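Local atomic coordinates of peptidase S15/CocE/NonD (Thaumarchaeota archaeon SCGC AB-539-E09, PDB entry 4PF1), a protein that probably cleaves amino-terminal residues from peptides as a serine aminopeptidase of the alpha/beta-hydrolase fold, related to X-Pro dipeptidyl-peptidases. Residues Trp326-Gly329 with Gln330-Asp334; Asp298-Gly301 with Ser302-Tyr306; Pro263-Ser267 with Phe268-Gln272. All coordinates share one frame; numbering follows the deposited sequence.

Contact 1: Trp326-Gly329 with Gln330-Asp334; sequences WNHG and QGRRD
W326 and Q330 meet where the chain doubles back on itself, their ring and amide planes turned 72° apart. The indole offers one face to the backbone beyond it: G331 CA lies over the face of the six-membered ring, 4.0 Å from its centroid, a CH-pi contact, while the Q330 CB packs 3.6 Å from W326 CB. At W326 the CG lies beside the backbone N and anti to the carbonyl carbon (chi1 -55°), which turns one ring face to G331 and the Q330 backbone; NE1 is held by T347. With an alanine here, G331 CA is likely to lose the aromatic face it rests on, and T347 its indole donor.

Q330 and N327 cross at about a right angle and exchange side-chain-to-backbone bonds. Q330 OE1 receives N327 N at 3.1 Å, in the carbonyl plane and on a lone pair. The return bond, from Q330 N to N327 OD1, is weak, as is the one that G329 N gives to the same oxygen. The far nitrogens anchor outward, Q330 NE2 to S337 O and N327 ND2 to G454 O.

R332 reaches back over H328, with its chain bent at chi3. R332 NH2 sits 3.7 Å above the H328 imidazole, over its centre. R332 NH2 also donates to H328 O at 2.8 Å; that oxygen lies near the guanidinium plane, whereas the donor stands 46° out of the carbonyl plane. Water 1 bridges H328 O and R332 NE.

H328 ND1 bonds D295 and NE2 bonds S161, a geometry consistent with a Ser-His-Asp catalytic triad. The chemistry therefore implies that the backbone around H328 is held by an amide, a guanidinium and a water, while both imidazole nitrogens are engaged with the presumed triad partners.

Contact 2: Asp298-Gly301 with Ser302-Tyr306; sequences DIYG and SPKLY
K304 runs beside the Y300 side chain, the two pointing the same way, four residues apart at the start of the helix. The lysine CB stands 4.0 Å above the plane of the Y300 ring, displaced toward the ring's border, and also packs against Y300 O. With CG anti to the backbone N (chi1 -171°), the chain sets off along the ring, and K304 CG passes 3.9 Å from both CE2 and CZ of Y300. A bend at chi2 (85°) keeps the next methylene close: K304 CD is 3.7 Å from Y300 CZ and nearer still to the hydroxyl. K304 CE follows at 3.6 Å from Y300 OH, and a second bend, at chi4, turns NZ onto that oxygen, which accepts a 2.8 Å hydrogen bond from K304 NZ. The ammonium has a second partner in D275, with which it forms a salt bridge, so NZ has both a phenolic oxygen and a carboxylate as partners, and the carboxylate probably balances its charge.

In the backbone of the same residues the helical pattern begins. K304 N bonds weakly to Y300 O, and L305 N bonds G301 O at 2.9 Å in the carbonyl plane; P303 packs its CD and CG on Y300 O. Water 2 donates to D298 O and accepts from S302 OG, tying the loop to the first turn. The arrangement is the amino-terminal turn of helix 301-309, which follows strand 287-292 and leads to strand 319-324, a beta-alpha-beta crossover of the alpha/beta-hydrolase fold.

Contact 3: Pro263-Ser267 with Phe268-Gln272; sequences PSYDS and FWQQQ
D266 O is gripped by two backbone amides of the helix that follows: Q270 N bonds it at 3.0 Å in an almost straight bond that meets the carbonyl nearly head-on, and W269 N adds a weak bond. The same aspartate turns its carboxylate back. Its CG sits between the backbone N and the carbonyl carbon (chi1 54°), which brings D266 OD1 within 3.2 Å of F268 N for a weak capping bond, while OD2 takes H262 ND1. D266 is thus the N-cap of helix 267-270, entered from an inverse gamma turn centred on Y265.

Y265 packs against the first turn through Q270 and W269. Q270 CG lies over one face of its ring, 4.0 Å from the centroid in a CH-pi contact, and the glutamine amide plane is only 19° from that of the ring; Q270 NE2 bonds weakly to Y265 O. Next to it, W269 CB touches Y265 CD1 at 3.6 Å, and the phenol OH is bonded to D189. At the edge of the indole, near its plane, S264 O approaches W269 CD1 to 3.3 Å, while W269 NE1 donates to H262 O.

In the fold
Along the chain contact 3 comes first, then contact 2, then contact 1. Contacts 2 and 1 follow neighbouring parallel strands of the central mixed sheet, 287-292 and 319-324, and meet directly: H328 CE1 packs 3.2 Å from D298 OD2, although their centres are 15 Å apart. The loops after these two strands supply D295 and H328, which with S161 have the arrangement expected of a Ser-His-Asp triad. Contact 3 lies in the largely helical insertion between sheet strands 178-184 and 287-292, its centre 18 Å from that of contact 2 and 29 Å from that of contact 1. Helix 274-279 links contacts 3 and 2, K276 bonding weakly to Y265 and D275 forming a salt bridge with K304.

Contact 1: Trp326-Gly329 with Gln330-Asp334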
loop_
_atom_site.group_PDB
_atom_site.type_symbol
_atom_site.label_atom_id
_atom_site.label_comp_id
_atom_site.label_asym_id
_atom_site.label_seq_id
_atom_site.Cartn_x
_atom_site.Cartn_y
_atom_site.Cartn_z
ATOM N N TRP A 326 7.584 11.767 20.617
ATOM C CA TRP A 326 7.760 10.348 20.430
ATOM C C TRP A 326 6.744 9.498 21.124
ATOM O O TRP A 326 6.277 9.829 22.211
ATOM C CB TRP A 326 9.162 9.950 20.938
ATOM C CG TRP A 326 10.286 10.720 20.307
ATOM C CD1 TRP A 326 10.463 10.972 18.977
ATOM C CD2 TRP A 326 11.435 11.260 20.974
ATOM N NE1 TRP A 326 11.642 11.650 18.775
ATOM C CE2 TRP A 326 12.258 11.845 19.985
ATOM C CE3 TRP A 326 11.855 11.301 22.316
ATOM C CZ2 TRP A 326 13.458 12.499 20.298
ATOM C CZ3 TRP A 326 13.033 11.962 22.626
ATOM C CH2 TRP A 326 13.831 12.537 21.623
ATOM N N ASN A 327 6.466 8.338 20.523
ATOM C CA ASN A 327 5.694 7.295 21.160
ATOM C C ASN A 327 6.672 6.508 22.060
ATOM O O ASN A 327 7.813 6.950 22.243
ATOM C CB ASN A 327 4.975 6.408 20.122
ATOM C CG ASN A 327 5.852 5.563 19.220
ATOM O OD1 ASN A 327 7.045 5.373 19.445
ATOM N ND2 ASN A 327 5.247 4.968 18.212
ATOM N N HIS A 328 6.266 5.348 22.576
ATOM C CA HIS A 328 7.099 4.571 23.489
ATOM C C HIS A 328 8.537 4.225 22.969
ATOM O O HIS A 328 9.489 4.322 23.744
ATOM C CB HIS A 328 6.383 3.294 23.921
ATOM C CG HIS A 328 7.081 2.583 25.027
ATOM N ND1 HIS A 328 7.477 3.248 26.172
ATOM C CD2 HIS A 328 7.470 1.294 25.111
ATOM C CE1 HIS A 328 8.088 2.344 26.915
ATOM N NE2 HIS A 328 8.097 1.150 26.321
ATOM N N GLY A 329 8.675 3.828 21.704
ATOM C CA GLY A 329 9.977 3.408 21.182
ATOM C C GLY A 329 10.709 4.347 20.237
ATOM O O GLY A 329 11.856 4.065 19.870
ATOM N N GLN A 330 10.082 5.479 19.856
ATOM C CA GLN A 330 10.630 6.423 18.865
ATOM C C GLN A 330 11.890 7.200 19.303
ATOM O O GLN A 330 12.657 7.644 18.441
ATOM C CB GLN A 330 9.559 7.395 18.398
ATOM C CG GLN A 330 8.813 6.870 17.182
ATOM C CD GLN A 330 7.727 7.799 16.713
ATOM O OE1 GLN A 330 7.060 8.480 17.501
ATOM N NE2 GLN A 330 7.499 7.808 15.414
ATOM N N GLY A 331 12.104 7.350 20.606
ATOM C CA GLY A 331 13.311 7.996 21.117
ATOM C C GLY A 331 14.545 7.134 20.881
ATOM O O GLY A 331 15.665 7.647 20.804
ATOM N N ARG A 332 14.327 5.807 20.708
ATOM C CA ARG A 332 15.371 4.796 20.509
ATOM C C ARG A 332 15.477 4.334 19.034
ATOM O O ARG A 332 16.240 3.412 18.732
ATOM C CB ARG A 332 15.103 3.591 21.425
ATOM C CG ARG A 332 15.274 3.904 22.902
ATOM C CD ARG A 332 14.702 2.804 23.768
ATOM N NE ARG A 332 13.264 2.968 23.972
ATOM C CZ ARG A 332 12.447 1.992 24.348
ATOM N NH1 ARG A 332 12.917 0.768 24.563
ATOM N NH2 ARG A 332 11.155 2.230 24.519
ATOM N N ARG A 333 14.733 4.982 18.121
ATOM C CA ARG A 333 14.776 4.655 16.693
ATOM C C ARG A 333 14.501 5.920 15.853
ATOM O O ARG A 333 14.709 7.033 16.340
ATOM C CB ARG A 333 13.783 3.507 16.349
ATOM C CG ARG A 333 12.295 3.824 16.586
ATOM C CD ARG A 333 11.402 2.744 15.992
ATOM N NE ARG A 333 9.978 2.995 16.238
ATOM C CZ ARG A 333 9.182 3.676 15.416
ATOM N NH1 ARG A 333 9.664 4.197 14.294
ATOM N NH2 ARG A 333 7.901 3.845 15.714
ATOM N N ASP A 334 14.069 5.739 14.589
ATOM C CA ASP A 334 13.696 6.830 13.694
ATOM C C ASP A 334 12.353 7.423 14.125
ATOM O O ASP A 334 11.466 6.683 14.567
ATOM C CB ASP A 334 13.616 6.326 12.244
ATOM C CG ASP A 334 12.604 5.212 12.050
ATOM O OD1 ASP A 334 12.781 4.136 12.665
ATOM O OD2 ASP A 334 11.602 5.438 11.335
HETATM O O HOH W 1 11.862 5.623 23.371
#

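Contact 2: Asp298-Gly301 with Ser302-Tyr306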
loop_
_atom_site.group_PDB
_atom_site.type_symbol
_atom_site.label_atom_id
_atom_site.label_comp_id
_atom_site.label_asym_id
_atom_site.label_seq_id
_atom_site.Cartn_x
_atom_site.Cartn_y
_atom_site.Cartn_z
ATOM N N ASP A 298 4.619 4.427 29.007
ATOM C CA ASP A 298 5.196 5.066 30.203
ATOM C C ASP A 298 5.252 6.594 30.040
ATOM O O ASP A 298 6.339 7.178 29.984
ATOM C CB ASP A 298 6.598 4.491 30.499
ATOM C CG ASP A 298 6.593 3.005 30.787
ATOM O OD1 ASP A 298 6.291 2.628 31.930
ATOM O OD2 ASP A 298 6.893 2.226 29.868
ATOM N N ILE A 299 4.068 7.238 29.979
ATOM C CA ILE A 299 3.923 8.689 29.777
ATOM C C ILE A 299 4.090 9.501 31.095
ATOM O O ILE A 299 4.230 10.727 31.046
ATOM C CB ILE A 299 2.550 8.982 29.091
ATOM C CG1 ILE A 299 2.591 10.282 28.261
ATOM C CG2 ILE A 299 1.371 8.944 30.085
ATOM C CD1 ILE A 299 1.725 10.267 27.033
ATOM N N TYR A 300 4.072 8.817 32.252
ATOM C CA TYR A 300 4.143 9.442 33.580
ATOM C C TYR A 300 5.585 9.549 34.109
ATOM O O TYR A 300 5.956 10.574 34.694
ATOM C CB TYR A 300 3.277 8.620 34.566
ATOM C CG TYR A 300 3.381 9.022 36.021
ATOM C CD1 TYR A 300 2.491 9.936 36.576
ATOM C CD2 TYR A 300 4.301 8.412 36.868
ATOM C CE1 TYR A 300 2.569 10.296 37.919
ATOM C CE2 TYR A 300 4.402 8.779 38.208
ATOM C CZ TYR A 300 3.527 9.716 38.732
ATOM O OH TYR A 300 3.592 10.048 40.061
ATOM N N GLY A 301 6.344 8.473 33.941
ATOM C CA GLY A 301 7.689 8.300 34.472
ATOM C C GLY A 301 8.729 9.392 34.300
ATOM O O GLY A 301 9.236 9.922 35.295
ATOM N N SER A 302 9.133 9.655 33.050
ATOM C CA SER A 302 10.216 10.588 32.720
ATOM C C SER A 302 9.983 12.042 33.240
ATOM O O SER A 302 10.874 12.555 33.922
ATOM C CB SER A 302 10.498 10.578 31.224
ATOM O OG SER A 302 10.809 9.262 30.794
ATOM N N PRO A 303 8.814 12.712 33.006
ATOM C CA PRO A 303 8.639 14.069 33.568
ATOM C C PRO A 303 8.611 14.082 35.104
ATOM O O PRO A 303 9.126 15.025 35.707
ATOM C CB PRO A 303 7.311 14.540 32.976
ATOM C CG PRO A 303 6.610 13.314 32.566
ATOM C CD PRO A 303 7.636 12.303 32.211
ATOM N N LYS A 304 8.050 13.021 35.738
ATOM C CA LYS A 304 8.023 12.909 37.205
ATOM C C LYS A 304 9.452 12.715 37.747
ATOM O O LYS A 304 9.775 13.242 38.813
ATOM C CB LYS A 304 7.093 11.763 37.664
ATOM C CG LYS A 304 6.834 11.725 39.178
ATOM C CD LYS A 304 5.684 12.642 39.604
ATOM C CE LYS A 304 5.597 12.808 41.106
ATOM N NZ LYS A 304 5.100 11.583 41.787
ATOM N N LEU A 305 10.318 12.000 36.982
ATOM C CA LEU A 305 11.727 11.794 37.341
ATOM C C LEU A 305 12.466 13.119 37.386
ATOM O O LEU A 305 13.129 13.403 38.378
ATOM C CB LEU A 305 12.433 10.844 36.356
ATOM C CG LEU A 305 12.337 9.355 36.638
ATOM C CD1 LEU A 305 13.033 8.564 35.543
ATOM C CD2 LEU A 305 12.932 9.001 38.004
ATOM N N TYR A 306 12.332 13.950 36.321
ATOM C CA TYR A 306 12.965 15.268 36.282
ATOM C C TYR A 306 12.459 16.145 37.436
ATOM O O TYR A 306 13.264 16.794 38.093
ATOM C CB TYR A 306 12.739 15.972 34.921
ATOM C CG TYR A 306 13.127 17.441 34.932
ATOM C CD1 TYR A 306 14.463 17.831 34.874
ATOM C CD2 TYR A 306 12.164 18.435 35.070
ATOM C CE1 TYR A 306 14.826 19.176 34.909
ATOM C CE2 TYR A 306 12.517 19.783 35.131
ATOM C CZ TYR A 306 13.850 20.148 35.055
ATOM O OH TYR A 306 14.196 21.477 35.107
HETATM O O HOH W 2 8.730 7.152 31.314
#

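Contact 3: Pro263-Ser267 with Phe268-Gln272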
loop_
_atom_site.group_PDB
_atom_site.type_symbol
_atom_site.label_atom_id
_atom_site.label_comp_id
_atom_site.label_asym_id
_atom_site.label_seq_id
_atom_site.Cartn_x
_atom_site.Cartn_y
_atom_site.Cartn_z
ATOM N N PRO A 263 -4.953 -3.781 44.443
ATOM C CA PRO A 263 -5.606 -2.906 43.444
ATOM C C PRO A 263 -5.430 -1.409 43.756
ATOM O O PRO A 263 -5.405 -0.595 42.833
ATOM C CB PRO A 263 -7.077 -3.321 43.514
ATOM C CG PRO A 263 -7.260 -3.849 44.894
ATOM C CD PRO A 263 -5.949 -4.459 45.306
ATOM N N SER A 264 -5.294 -1.056 45.051
ATOM C CA SER A 264 -5.114 0.328 45.501
ATOM C C SER A 264 -3.623 0.680 45.664
ATOM O O SER A 264 -2.783 -0.216 45.770
ATOM C CB SER A 264 -5.859 0.565 46.811
ATOM O OG SER A 264 -5.196 -0.044 47.905
ATOM N N TYR A 265 -3.309 1.989 45.702
ATOM C CA TYR A 265 -1.948 2.517 45.850
ATOM C C TYR A 265 -1.472 2.350 47.304
ATOM O O TYR A 265 -1.220 3.341 47.996
ATOM C CB TYR A 265 -1.913 4.000 45.410
ATOM C CG TYR A 265 -0.532 4.567 45.146
ATOM C CD1 TYR A 265 0.288 4.027 44.157
ATOM C CD2 TYR A 265 -0.084 5.702 45.815
ATOM C CE1 TYR A 265 1.542 4.567 43.881
ATOM C CE2 TYR A 265 1.169 6.252 45.548
ATOM C CZ TYR A 265 1.979 5.681 44.578
ATOM O OH TYR A 265 3.214 6.216 44.308
ATOM N N ASP A 266 -1.353 1.085 47.764
ATOM C CA ASP A 266 -0.940 0.767 49.132
ATOM C C ASP A 266 0.593 0.764 49.266
ATOM O O ASP A 266 1.287 1.233 48.357
ATOM C CB ASP A 266 -1.547 -0.580 49.595
ATOM C CG ASP A 266 -1.293 -1.782 48.693
ATOM O OD1 ASP A 266 -0.310 -1.751 47.918
ATOM O OD2 ASP A 266 -2.047 -2.768 48.798
ATOM N N SER A 267 1.115 0.237 50.402
ATOM C CA SER A 267 2.549 0.168 50.707
ATOM C C SER A 267 3.356 -0.520 49.597
ATOM O O SER A 267 4.487 -0.117 49.345
ATOM C CB SER A 267 2.781 -0.550 52.033
ATOM O OG SER A 267 2.364 -1.905 51.971
ATOM N N PHE A 268 2.769 -1.548 48.932
ATOM C CA PHE A 268 3.420 -2.304 47.854
ATOM C C PHE A 268 3.820 -1.399 46.678
ATOM O O PHE A 268 4.917 -1.554 46.133
ATOM C CB PHE A 268 2.502 -3.446 47.359
ATOM C CG PHE A 268 3.015 -4.207 46.155
ATOM C CD1 PHE A 268 3.973 -5.204 46.298
ATOM C CD2 PHE A 268 2.522 -3.944 44.882
ATOM C CE1 PHE A 268 4.451 -5.904 45.185
ATOM C CE2 PHE A 268 2.999 -4.644 43.768
ATOM C CZ PHE A 268 3.954 -5.625 43.929
ATOM N N TRP A 269 2.923 -0.481 46.273
ATOM C CA TRP A 269 3.164 0.415 45.145
ATOM C C TRP A 269 3.911 1.680 45.566
ATOM O O TRP A 269 4.749 2.169 44.807
ATOM C CB TRP A 269 1.845 0.778 44.453
ATOM C CG TRP A 269 1.158 -0.381 43.792
ATOM C CD1 TRP A 269 -0.040 -0.931 44.140
ATOM C CD2 TRP A 269 1.626 -1.124 42.654
ATOM N NE1 TRP A 269 -0.350 -1.970 43.292
ATOM C CE2 TRP A 269 0.651 -2.104 42.364
ATOM C CE3 TRP A 269 2.766 -1.039 41.833
ATOM C CZ2 TRP A 269 0.788 -3.007 41.301
ATOM C CZ3 TRP A 269 2.902 -1.936 40.781
ATOM C CH2 TRP A 269 1.925 -2.908 40.527
ATOM N N GLN A 270 3.610 2.211 46.768
ATOM C CA GLN A 270 4.256 3.420 47.295
ATOM C C GLN A 270 5.776 3.216 47.479
ATOM O O GLN A 270 6.555 4.109 47.135
ATOM C CB GLN A 270 3.606 3.851 48.621
ATOM C CG GLN A 270 2.192 4.403 48.457
ATOM C CD GLN A 270 1.629 4.929 49.748
ATOM O OE1 GLN A 270 2.034 5.983 50.240
ATOM N NE2 GLN A 270 0.656 4.222 50.308
ATOM N N GLN A 271 6.190 2.028 47.974
ATOM C CA GLN A 271 7.601 1.679 48.207
ATOM C C GLN A 271 8.377 1.415 46.902
ATOM O O GLN A 271 9.611 1.445 46.917
ATOM C CB GLN A 271 7.707 0.441 49.110
ATOM C CG GLN A 271 7.482 0.722 50.589
ATOM C CD GLN A 271 7.506 -0.548 51.406
ATOM O OE1 GLN A 271 8.480 -1.312 51.397
ATOM N NE2 GLN A 271 6.437 -0.794 52.145
ATOM N N GLN A 272 7.667 1.120 45.795
ATOM C CA GLN A 272 8.301 0.795 44.513
ATOM C C GLN A 272 8.394 1.987 43.544
ATOM O O GLN A 272 9.074 1.870 42.517
ATOM C CB GLN A 272 7.576 -0.368 43.834
ATOM C CG GLN A 272 7.935 -1.723 44.421
ATOM C CD GLN A 272 7.210 -2.831 43.719
ATOM O OE1 GLN A 272 7.740 -3.475 42.808
ATOM N NE2 GLN A 272 5.969 -3.057 44.106
#